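Local coordinates for glyoxylate-induced Protein (Pseudomonas aeruginosa, PDB 1SQ4), which is of unproven function but is a double-barrel cupin that may act as a ureidoglycine aminohydrolase in the breakdown of purine-derived nitrogen, at residues Asn51-Ile57 / Gln70-Ala76; Ala207-Val211 / Leu262-Val266; Val211-Tyr217 / Phe239-Phe245. All coordinates share one frame. Numbering follows the deposited sequence.

Contact 1. Residues Asn51-Ile57 / Gln70-Ala76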
loop_
_atom_site.group_PDB
_atom_site.type_symbol
_atom_site.label_atom_id
_atom_site.label_comp_id
_atom_site.label_asym_id
_atom_site.label_seq_id
_atom_site.Cartn_x
_atom_site.Cartn_y
_atom_site.Cartn_z
ATOM N N ASN A 51 -26.021 -2.206 -39.950
ATOM C CA ASN A 51 -26.687 -2.655 -38.735
ATOM C C ASN A 51 -25.763 -3.380 -37.782
ATOM O O ASN A 51 -26.071 -4.467 -37.306
ATOM C CB ASN A 51 -27.878 -3.544 -39.100
ATOM C CG ASN A 51 -28.850 -2.840 -40.021
ATOM O OD1 ASN A 51 -29.173 -1.668 -39.812
ATOM N ND2 ASN A 51 -29.325 -3.545 -41.045
HETATM N N MSE A 52 -24.637 -2.755 -37.480
HETATM C CA MSE A 52 -23.661 -3.363 -36.598
HETATM C C MSE A 52 -23.239 -2.497 -35.415
HETATM O O MSE A 52 -23.062 -1.286 -35.540
HETATM C CB MSE A 52 -22.431 -3.735 -37.417
HETATM C CG MSE A 52 -21.332 -4.464 -36.644
HETATM SE SE MSE A 52 -20.093 -3.387 -35.638
HETATM C CE MSE A 52 -18.557 -3.458 -36.843
ATOM N N ARG A 53 -23.073 -3.137 -34.265
ATOM C CA ARG A 53 -22.620 -2.467 -33.055
ATOM C C ARG A 53 -21.689 -3.499 -32.398
ATOM O O ARG A 53 -21.960 -4.699 -32.452
ATOM C CB ARG A 53 -23.814 -2.129 -32.151
ATOM C CG ARG A 53 -24.563 -3.359 -31.616
ATOM C CD ARG A 53 -25.975 -3.055 -31.081
ATOM N NE ARG A 53 -25.997 -2.042 -30.020
ATOM C CZ ARG A 53 -26.433 -2.242 -28.774
ATOM N NH1 ARG A 53 -26.899 -3.432 -28.382
ATOM N NH2 ARG A 53 -26.407 -1.234 -27.915
HETATM N N MSE A 54 -20.585 -3.048 -31.809
HETATM C CA MSE A 54 -19.649 -3.971 -31.178
HETATM C C MSE A 54 -19.008 -3.403 -29.922
HETATM O O MSE A 54 -18.882 -2.190 -29.751
HETATM C CB MSE A 54 -18.533 -4.365 -32.156
HETATM C CG MSE A 54 -17.636 -3.210 -32.576
HETATM SE SE MSE A 54 -16.275 -3.661 -33.899
HETATM C CE MSE A 54 -14.754 -2.687 -33.170
ATOM N N TRP A 55 -18.595 -4.310 -29.055
ATOM C CA TRP A 55 -17.943 -3.952 -27.826
ATOM C C TRP A 55 -16.481 -4.253 -28.021
ATOM O O TRP A 55 -16.127 -5.381 -28.366
ATOM C CB TRP A 55 -18.534 -4.766 -26.688
ATOM C CG TRP A 55 -19.793 -4.146 -26.226
ATOM C CD1 TRP A 55 -19.908 -3.030 -25.449
ATOM C CD2 TRP A 55 -21.129 -4.534 -26.570
ATOM N NE1 TRP A 55 -21.228 -2.697 -25.287
ATOM C CE2 TRP A 55 -22.001 -3.605 -25.964
ATOM C CE3 TRP A 55 -21.675 -5.570 -27.333
ATOM C CZ2 TRP A 55 -23.394 -3.684 -26.094
ATOM C CZ3 TRP A 55 -23.059 -5.649 -27.465
ATOM C CH2 TRP A 55 -23.902 -4.710 -26.847
ATOM N N VAL A 56 -15.632 -3.242 -27.845
ATOM C CA VAL A 56 -14.195 -3.426 -28.030
ATOM C C VAL A 56 -13.535 -3.867 -26.736
ATOM O O VAL A 56 -13.957 -3.492 -25.642
ATOM C CB VAL A 56 -13.492 -2.126 -28.525
ATOM C CG1 VAL A 56 -12.033 -2.420 -28.820
ATOM C CG2 VAL A 56 -14.160 -1.592 -29.780
ATOM N N ILE A 57 -12.501 -4.683 -26.870
ATOM C CA ILE A 57 -11.756 -5.174 -25.722
ATOM C C ILE A 57 -10.318 -5.378 -26.165
ATOM O O ILE A 57 -9.930 -6.456 -26.597
ATOM C CB ILE A 57 -12.348 -6.499 -25.192
ATOM C CG1 ILE A 57 -11.355 -7.208 -24.276
ATOM C CG2 ILE A 57 -12.659 -7.411 -26.337
ATOM C CD1 ILE A 57 -10.910 -6.378 -23.111
ATOM N N GLN A 70 -9.865 -7.757 -29.900
ATOM C CA GLN A 70 -11.047 -8.587 -29.780
ATOM C C GLN A 70 -12.287 -7.710 -29.823
ATOM O O GLN A 70 -12.328 -6.653 -29.195
ATOM C CB GLN A 70 -10.987 -9.359 -28.463
ATOM C CG GLN A 70 -12.249 -10.105 -28.103
ATOM C CD GLN A 70 -12.148 -10.797 -26.748
ATOM O OE1 GLN A 70 -11.313 -10.436 -25.907
ATOM N NE2 GLN A 70 -13.009 -11.788 -26.525
ATOM N N TYR A 71 -13.289 -8.125 -30.584
ATOM C CA TYR A 71 -14.527 -7.359 -30.637
ATOM C C TYR A 71 -15.690 -8.317 -30.404
ATOM O O TYR A 71 -15.581 -9.513 -30.672
ATOM C CB TYR A 71 -14.741 -6.706 -32.003
ATOM C CG TYR A 71 -13.570 -6.003 -32.633
ATOM C CD1 TYR A 71 -12.659 -5.279 -31.870
ATOM C CD2 TYR A 71 -13.439 -5.968 -34.018
ATOM C CE1 TYR A 71 -11.652 -4.531 -32.473
ATOM C CE2 TYR A 71 -12.439 -5.222 -34.627
ATOM C CZ TYR A 71 -11.552 -4.502 -33.845
ATOM O OH TYR A 71 -10.591 -3.720 -34.433
ATOM N N ILE A 72 -16.799 -7.796 -29.899
ATOM C CA ILE A 72 -17.977 -8.622 -29.699
ATOM C C ILE A 72 -19.042 -7.905 -30.514
ATOM O O ILE A 72 -19.639 -6.912 -30.079
ATOM C CB ILE A 72 -18.375 -8.747 -28.200
ATOM C CG1 ILE A 72 -17.288 -9.507 -27.432
ATOM C CG2 ILE A 72 -19.656 -9.545 -28.062
ATOM C CD1 ILE A 72 -17.585 -9.719 -25.948
ATOM N N VAL A 73 -19.243 -8.417 -31.726
ATOM C CA VAL A 73 -20.167 -7.836 -32.685
ATOM C C VAL A 73 -21.607 -8.304 -32.643
ATOM O O VAL A 73 -21.889 -9.488 -32.582
ATOM C CB VAL A 73 -19.632 -8.036 -34.100
ATOM C CG1 VAL A 73 -20.576 -7.415 -35.106
ATOM C CG2 VAL A 73 -18.254 -7.417 -34.204
ATOM N N GLU A 74 -22.514 -7.347 -32.694
ATOM C CA GLU A 74 -23.929 -7.632 -32.680
ATOM C C GLU A 74 -24.509 -7.167 -34.007
ATOM O O GLU A 74 -24.488 -5.969 -34.334
ATOM C CB GLU A 74 -24.594 -6.888 -31.515
ATOM C CG GLU A 74 -26.120 -6.903 -31.514
ATOM C CD GLU A 74 -26.733 -6.025 -30.423
ATOM O OE1 GLU A 74 -27.916 -5.662 -30.544
ATOM O OE2 GLU A 74 -26.049 -5.698 -29.436
ATOM N N LEU A 75 -24.996 -8.116 -34.791
ATOM C CA LEU A 75 -25.600 -7.777 -36.071
ATOM C C LEU A 75 -27.094 -7.912 -35.969
ATOM O O LEU A 75 -27.611 -8.928 -35.511
ATOM C CB LEU A 75 -25.115 -8.702 -37.176
ATOM C CG LEU A 75 -23.627 -8.638 -37.432
ATOM C CD1 LEU A 75 -23.274 -9.660 -38.495
ATOM C CD2 LEU A 75 -23.239 -7.232 -37.850
ATOM N N ALA A 76 -27.781 -6.871 -36.400
ATOM C CA ALA A 76 -29.222 -6.878 -36.395
ATOM C C ALA A 76 -29.597 -7.593 -37.674
ATOM O O ALA A 76 -28.753 -7.820 -38.546
ATOM C CB ALA A 76 -29.754 -5.466 -36.417
#

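Contact 2. Residues Ala207-Val211 / Leu262-Val266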
loop_
_atom_site.group_PDB
_atom_site.type_symbol
_atom_site.label_atom_id
_atom_site.label_comp_id
_atom_site.label_asym_id
_atom_site.label_seq_id
_atom_site.Cartn_x
_atom_site.Cartn_y
_atom_site.Cartn_z
ATOM N N ALA A 207 -3.038 -23.378 -13.453
ATOM C CA ALA A 207 -3.932 -23.308 -14.598
ATOM C C ALA A 207 -3.355 -22.499 -15.746
ATOM O O ALA A 207 -4.040 -22.244 -16.745
ATOM C CB ALA A 207 -5.274 -22.730 -14.172
ATOM N N GLU A 208 -2.102 -22.087 -15.599
ATOM C CA GLU A 208 -1.438 -21.308 -16.633
ATOM C C GLU A 208 -1.240 -22.201 -17.849
ATOM O O GLU A 208 -0.767 -23.326 -17.724
ATOM C CB GLU A 208 -0.089 -20.792 -16.114
ATOM C CG GLU A 208 0.629 -19.805 -17.043
ATOM C CD GLU A 208 1.441 -18.747 -16.274
ATOM O OE1 GLU A 208 2.290 -19.130 -15.431
ATOM O OE2 GLU A 208 1.230 -17.531 -16.519
ATOM N N THR A 209 -1.629 -21.717 -19.022
ATOM C CA THR A 209 -1.469 -22.502 -20.240
ATOM C C THR A 209 -0.531 -21.799 -21.195
ATOM O O THR A 209 -0.142 -22.365 -22.203
ATOM C CB THR A 209 -2.799 -22.720 -20.970
ATOM O OG1 THR A 209 -3.465 -21.462 -21.131
ATOM C CG2 THR A 209 -3.680 -23.676 -20.198
ATOM N N HIS A 210 -0.178 -20.560 -20.880
ATOM C CA HIS A 210 0.726 -19.789 -21.726
ATOM C C HIS A 210 1.616 -19.001 -20.799
ATOM O O HIS A 210 1.169 -18.572 -19.749
ATOM C CB HIS A 210 -0.051 -18.828 -22.621
ATOM C CG HIS A 210 0.752 -18.282 -23.753
ATOM N ND1 HIS A 210 1.496 -19.086 -24.585
ATOM C CD2 HIS A 210 0.891 -17.019 -24.222
ATOM C CE1 HIS A 210 2.057 -18.344 -25.522
ATOM N NE2 HIS A 210 1.703 -17.086 -25.323
ATOM N N VAL A 211 2.870 -18.808 -21.186
ATOM C CA VAL A 211 3.803 -18.095 -20.332
ATOM C C VAL A 211 3.786 -16.595 -20.609
ATOM O O VAL A 211 3.988 -15.785 -19.711
ATOM C CB VAL A 211 5.237 -18.674 -20.505
ATOM C CG1 VAL A 211 5.805 -18.267 -21.851
ATOM C CG2 VAL A 211 6.125 -18.207 -19.393
ATOM N N LEU A 262 -9.824 -18.487 -24.973
ATOM C CA LEU A 262 -8.462 -18.009 -24.768
ATOM C C LEU A 262 -7.717 -17.842 -26.081
ATOM O O LEU A 262 -7.798 -18.695 -26.969
ATOM C CB LEU A 262 -7.705 -19.002 -23.878
ATOM C CG LEU A 262 -6.211 -18.775 -23.595
ATOM C CD1 LEU A 262 -5.812 -19.618 -22.401
ATOM C CD2 LEU A 262 -5.358 -19.126 -24.803
ATOM N N TYR A 263 -6.980 -16.746 -26.195
ATOM C CA TYR A 263 -6.191 -16.480 -27.394
ATOM C C TYR A 263 -4.778 -16.070 -27.020
ATOM O O TYR A 263 -4.578 -15.309 -26.077
ATOM C CB TYR A 263 -6.859 -15.402 -28.263
ATOM C CG TYR A 263 -7.273 -14.126 -27.553
ATOM C CD1 TYR A 263 -6.415 -13.032 -27.471
ATOM C CD2 TYR A 263 -8.550 -13.997 -27.011
ATOM C CE1 TYR A 263 -6.828 -11.832 -26.871
ATOM C CE2 TYR A 263 -8.975 -12.810 -26.409
ATOM C CZ TYR A 263 -8.115 -11.731 -26.343
ATOM O OH TYR A 263 -8.556 -10.556 -25.759
ATOM N N LYS A 264 -3.808 -16.600 -27.763
ATOM C CA LYS A 264 -2.382 -16.328 -27.553
ATOM C C LYS A 264 -1.605 -16.490 -28.859
ATOM O O LYS A 264 -2.063 -17.161 -29.786
ATOM C CB LYS A 264 -1.805 -17.301 -26.522
ATOM C CG LYS A 264 -2.247 -18.736 -26.774
ATOM C CD LYS A 264 -1.533 -19.747 -25.910
ATOM C CE LYS A 264 -2.044 -21.133 -26.240
ATOM N NZ LYS A 264 -1.227 -22.193 -25.597
ATOM N N ASP A 265 -0.427 -15.874 -28.911
ATOM C CA ASP A 265 0.446 -15.940 -30.079
ATOM C C ASP A 265 1.540 -16.963 -29.785
ATOM O O ASP A 265 2.095 -16.982 -28.686
ATOM C CB ASP A 265 1.054 -14.566 -30.380
ATOM C CG ASP A 265 1.763 -13.958 -29.184
ATOM O OD1 ASP A 265 1.090 -13.654 -28.170
ATOM O OD2 ASP A 265 3.002 -13.776 -29.255
ATOM N N VAL A 266 1.844 -17.804 -30.774
ATOM C CA VAL A 266 2.826 -18.868 -30.613
ATOM C C VAL A 266 3.589 -19.256 -31.878
ATOM O O VAL A 266 3.408 -18.669 -32.939
ATOM C CB VAL A 266 2.135 -20.136 -30.104
ATOM C CG1 VAL A 266 1.613 -19.922 -28.685
ATOM C CG2 VAL A 266 0.986 -20.490 -31.037
#

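Contact 3. Residues Val211-Tyr217 / Phe239-Phe245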
loop_
_atom_site.group_PDB
_atom_site.type_symbol
_atom_site.label_atom_id
_atom_site.label_comp_id
_atom_site.label_asym_id
_atom_site.label_seq_id
_atom_site.Cartn_x
_atom_site.Cartn_y
_atom_site.Cartn_z
ATOM N N VAL A 211 2.870 -18.808 -21.186
ATOM C CA VAL A 211 3.803 -18.095 -20.332
ATOM C C VAL A 211 3.786 -16.595 -20.609
ATOM O O VAL A 211 3.988 -15.785 -19.711
ATOM C CB VAL A 211 5.237 -18.674 -20.505
ATOM C CG1 VAL A 211 5.805 -18.267 -21.851
ATOM C CG2 VAL A 211 6.125 -18.207 -19.393
HETATM N N MSE A 212 3.526 -16.226 -21.854
HETATM C CA MSE A 212 3.478 -14.823 -22.224
HETATM C C MSE A 212 2.065 -14.291 -22.055
HETATM O O MSE A 212 1.177 -15.013 -21.617
HETATM C CB MSE A 212 3.967 -14.655 -23.661
HETATM C CG MSE A 212 5.406 -15.146 -23.858
HETATM SE SE MSE A 212 6.718 -14.073 -22.897
HETATM C CE MSE A 212 7.023 -15.213 -21.372
ATOM N N GLU A 213 1.858 -13.025 -22.392
ATOM C CA GLU A 213 0.547 -12.413 -22.241
ATOM C C GLU A 213 -0.522 -13.032 -23.133
ATOM O O GLU A 213 -0.249 -13.473 -24.244
ATOM C CB GLU A 213 0.640 -10.913 -22.516
ATOM C CG GLU A 213 1.335 -10.539 -23.828
ATOM C CD GLU A 213 2.855 -10.476 -23.698
ATOM O OE1 GLU A 213 3.357 -9.693 -22.858
ATOM O OE2 GLU A 213 3.548 -11.210 -24.432
ATOM N N HIS A 214 -1.742 -13.077 -22.622
ATOM C CA HIS A 214 -2.855 -13.610 -23.373
ATOM C C HIS A 214 -4.159 -13.261 -22.685
ATOM O O HIS A 214 -4.180 -12.948 -21.494
ATOM C CB HIS A 214 -2.740 -15.121 -23.561
ATOM C CG HIS A 214 -2.637 -15.895 -22.289
ATOM N ND1 HIS A 214 -1.511 -15.873 -21.498
ATOM C CD2 HIS A 214 -3.507 -16.733 -21.682
ATOM C CE1 HIS A 214 -1.689 -16.665 -20.457
ATOM N NE2 HIS A 214 -2.893 -17.199 -20.545
ATOM N N GLY A 215 -5.247 -13.298 -23.448
ATOM C CA GLY A 215 -6.537 -12.951 -22.894
ATOM C C GLY A 215 -7.395 -14.147 -22.590
ATOM O O GLY A 215 -7.221 -15.215 -23.171
ATOM N N LEU A 216 -8.322 -13.950 -21.659
ATOM C CA LEU A 216 -9.262 -14.977 -21.230
ATOM C C LEU A 216 -10.639 -14.357 -21.202
ATOM O O LEU A 216 -10.815 -13.300 -20.617
ATOM C CB LEU A 216 -8.917 -15.453 -19.822
ATOM C CG LEU A 216 -7.883 -16.553 -19.671
ATOM C CD1 LEU A 216 -6.766 -16.397 -20.675
ATOM C CD2 LEU A 216 -7.335 -16.510 -18.247
ATOM N N TYR A 217 -11.612 -15.006 -21.830
ATOM C CA TYR A 217 -12.982 -14.493 -21.826
ATOM C C TYR A 217 -13.900 -15.608 -21.345
ATOM O O TYR A 217 -14.092 -16.602 -22.036
ATOM C CB TYR A 217 -13.407 -14.030 -23.226
ATOM C CG TYR A 217 -14.800 -13.444 -23.267
ATOM C CD1 TYR A 217 -15.920 -14.260 -23.209
ATOM C CD2 TYR A 217 -14.996 -12.063 -23.304
ATOM C CE1 TYR A 217 -17.200 -13.725 -23.181
ATOM C CE2 TYR A 217 -16.280 -11.514 -23.279
ATOM C CZ TYR A 217 -17.377 -12.359 -23.217
ATOM O OH TYR A 217 -18.651 -11.837 -23.206
ATOM N N PHE A 239 -13.760 -10.691 -18.509
ATOM C CA PHE A 239 -12.537 -10.826 -19.276
ATOM C C PHE A 239 -11.331 -10.600 -18.361
ATOM O O PHE A 239 -11.319 -9.663 -17.561
ATOM C CB PHE A 239 -12.520 -9.794 -20.408
ATOM C CG PHE A 239 -11.296 -9.865 -21.266
ATOM C CD1 PHE A 239 -11.098 -10.942 -22.115
ATOM C CD2 PHE A 239 -10.308 -8.895 -21.176
ATOM C CE1 PHE A 239 -9.942 -11.061 -22.856
ATOM C CE2 PHE A 239 -9.142 -9.008 -21.917
ATOM C CZ PHE A 239 -8.960 -10.099 -22.758
HETATM N N MSE A 240 -10.328 -11.470 -18.472
HETATM C CA MSE A 240 -9.108 -11.351 -17.677
HETATM C C MSE A 240 -7.931 -11.237 -18.619
HETATM O O MSE A 240 -7.831 -12.003 -19.573
HETATM C CB MSE A 240 -8.898 -12.583 -16.790
HETATM C CG MSE A 240 -10.024 -12.883 -15.809
HETATM SE SE MSE A 240 -9.775 -14.594 -14.915
HETATM C CE MSE A 240 -9.984 -15.790 -16.397
ATOM N N TRP A 241 -7.045 -10.288 -18.354
ATOM C CA TRP A 241 -5.860 -10.110 -19.178
ATOM C C TRP A 241 -4.619 -10.370 -18.354
ATOM O O TRP A 241 -4.438 -9.761 -17.303
ATOM C CB TRP A 241 -5.789 -8.695 -19.738
ATOM C CG TRP A 241 -4.509 -8.447 -20.461
ATOM C CD1 TRP A 241 -3.424 -7.786 -19.994
ATOM C CD2 TRP A 241 -4.152 -8.945 -21.755
ATOM N NE1 TRP A 241 -2.404 -7.837 -20.914
ATOM C CE2 TRP A 241 -2.827 -8.539 -22.007
ATOM C CE3 TRP A 241 -4.831 -9.687 -22.728
ATOM C CZ2 TRP A 241 -2.160 -8.861 -23.181
ATOM C CZ3 TRP A 241 -4.172 -10.009 -23.895
ATOM C CH2 TRP A 241 -2.851 -9.590 -24.117
ATOM N N LEU A 242 -3.763 -11.264 -18.843
ATOM C CA LEU A 242 -2.524 -11.618 -18.156
ATOM C C LEU A 242 -1.279 -11.059 -18.843
ATOM O O LEU A 242 -1.139 -11.169 -20.059
ATOM C CB LEU A 242 -2.414 -13.131 -18.038
ATOM C CG LEU A 242 -3.310 -13.722 -16.949
ATOM C CD1 LEU A 242 -4.479 -14.471 -17.540
ATOM C CD2 LEU A 242 -2.456 -14.656 -16.095
ATOM N N ARG A 243 -0.375 -10.481 -18.044
ATOM C CA ARG A 243 0.860 -9.850 -18.518
ATOM C C ARG A 243 2.000 -10.755 -18.956
ATOM O O ARG A 243 2.632 -10.502 -19.994
ATOM C CB ARG A 243 1.412 -8.881 -17.461
ATOM C CG ARG A 243 1.077 -7.410 -17.682
ATOM C CD ARG A 243 2.275 -6.578 -18.158
ATOM N NE ARG A 243 1.879 -5.214 -18.502
ATOM C CZ ARG A 243 1.430 -4.327 -17.620
ATOM N NH1 ARG A 243 1.079 -3.105 -18.011
ATOM N NH2 ARG A 243 1.350 -4.662 -16.340
ATOM N N ALA A 244 2.287 -11.780 -18.167
ATOM C CA ALA A 244 3.374 -12.712 -18.472
ATOM C C ALA A 244 3.881 -13.267 -17.163
ATOM O O ALA A 244 4.111 -12.528 -16.203
ATOM C CB ALA A 244 4.517 -12.030 -19.211
ATOM N N PHE A 245 4.046 -14.581 -17.146
ATOM C CA PHE A 245 4.498 -15.293 -15.976
ATOM C C PHE A 245 3.524 -15.100 -14.836
ATOM O O PHE A 245 3.743 -15.602 -13.742
ATOM C CB PHE A 245 5.884 -14.815 -15.583
ATOM C CG PHE A 245 6.922 -15.089 -16.611
ATOM C CD1 PHE A 245 7.376 -16.384 -16.830
ATOM C CD2 PHE A 245 7.440 -14.051 -17.376
ATOM C CE1 PHE A 245 8.346 -16.646 -17.794
ATOM C CE2 PHE A 245 8.409 -14.297 -18.344
ATOM C CZ PHE A 245 8.860 -15.599 -18.554
#

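Contact 1. Residues Asn51-Ile57 / Gln70-Ala76
Strands 52-57 and 70-76 form an antiparallel beta hairpin at the margin of the N-terminal cupin barrel, their axes 4.4 Å apart. In the hydrogen-bonded pair Arg53-Glu74, Arg53 N gives to Glu74 O at 3.2 Å and Glu74 N to Arg53 O at 2.7 Å; in Trp55-Ile72, Trp55 N reaches Ile72 O at 3.0 Å and Ile72 N reaches Trp55 O at 2.9 Å. Beyond the first pair, Ala76 N bonds to Asn51 O at 3.1 Å; at the other end Ile57 N gives to Gln70 O at 3.1 Å. The peptide groups between these pairs turn outward: Met54 bonds through its backbone to Ser44, while Tyr71, Val73 and Leu75 pair with strand 136-144, so strand 70-76 is bonded along both edges.

Arg53 and Glu74 share a sheet face, and their long side chains meet in a salt bridge, Arg53 NH1 to Glu74 OE2 at 2.6 Å. Each charge has further support, Arg53 NH2 from Asp40 and Glu74 OE1 from His135, which suits a buried carboxylate. On the same face the Trp55 indole NH is taken by Arg39 O, and the amide of Gln70 is satisfied by Tyr263 and His139.

The other face, with Met52, Met54, Val56, Val73 and Leu75, is mainly apolar: Met52 CG lies 3.4 Å from Val73 CG1, and Val56 packs on Met270 of a second subunit. Tyr71 sends its hydroxyl to His269 and Met270 of that subunit, while selenomethionine Met54 makes a CH-pi contact, its CE 3.4 Å from the centroid of the Tyr71 ring, almost on the normal.

Contact 2. Residues Ala207-Val211 / Leu262-Val266
His210 lays its imidazole across the aliphatic part of Lys264: Lys264 CD is 3.6 Å from the centroid of the His210 ring, 25° off the ring normal, a CH-pi contact over the face. Lysine suits the position because its extended chain supplies methylenes for the ring while carrying the ammonium past it; Lys264 NZ ends 3.6 Å from Thr209 O. Val266 approaches the same imidazole obliquely, with its CG1 3.6 Å from His210 CE1, and His210 NE2 lies 3.4 Å from Asp265 O. The carboxylate of Asp265 has its main partner elsewhere, in a salt bridge to Arg271.

Thr209 directs its CB toward the strand, and its OG1 comes within 3.2 Å of Leu262 CD1, a close approach of hydroxyl to methyl. A thiocyanate ion, probably from the crystallisation liquor, lies about 4 Å from the Thr209 side chain.

The backbones stay well apart, with CA atoms 7.5 Å from each other at His210 and Lys264, so the gap is bridged mostly by side chains. This is a loop packed over a strand of the C-terminal cupin barrel. His210 and His214 probably belong to the cupin histidine motif, which supplies ligands in metal-binding relatives. Leu262 and Lys264 also touch His214 of strand 212-220, whose ring meets that of His210 nearly at right angles, and strand 258-265 is bonded on its other side to strand 191-198.

Contact 3. Residues Val211-Tyr217 / Phe239-Phe245
Four backbone hydrogen bonds fix the antiparallel register of strands 212-217 and 239-244. Leu216 N gives to Met240 O at 2.9 Å and Met240 N to Leu216 O at 2.9 Å, though the position of Leu216 O is less certain, while His214 N reaches Leu242 O at 3.3 Å and Leu242 N reaches His214 O at 3.2 Å. Farther along, Phe245 N bonds to Val211 O at 2.8 Å. The His214 side chain folds back on its own strand, ND1 giving to Met212 O at 2.8 Å. Glu213 and Arg243 look outward for their partners: Glu213 OE2 forms a salt bridge with Arg59 of a third subunit, and Arg243 NH1 bonds to Ser62 O of its own chain.

Leu216, Met240 and Leu242 share one sheet face with His214, Leu216 CD2 lying 3.3 Å from Met240 CE and 3.6 Å from Leu242 CD1; flexible apolar side chains suit such filling. The opposite face carries Phe239, Trp241 and Tyr217 around Gly215. A CB on Gly215 would lie 2.8 Å from Phe239 CZ, a clash, so glycine lets that ring lean over the strand. Trp241 CZ3 likewise comes 3.5 Å from Gly215 N.

This pairing builds a wall of the C-terminal cupin barrel. Its chemistry is that of a buried, mainly apolar sheet: main-chain groups of the hydrogen-bonded pairs are matched across the strands, those of Tyr217, Phe239 and Trp241 by neighbouring strands, and the acid Glu213 has its charge balanced by an arginine across a subunit boundary.

Overall arrangement
From the N terminus, contact 1 comes first, closing a short hairpin loop of 12 residues in the N-terminal barrel before the other two begin. Contact 2 opens at 207-211 and closes a much longer excursion when the chain returns at 262-266. Contact 3 is nested within it, starting at the shared Val211 and closing at 239-245. Strand 212-220 is flanked in one sheet by 239-244 and 258-265, so the strand of contact 2 borders the sheet pair of contact 3, their centres about 7 Å apart. Contact 1 meets both across the two barrels: Ile57 and Gln70 pack on Phe239, Ile72 on Tyr217, and Gln70 OE1 probably hydrogen-bonds Tyr263 OH of contact 2.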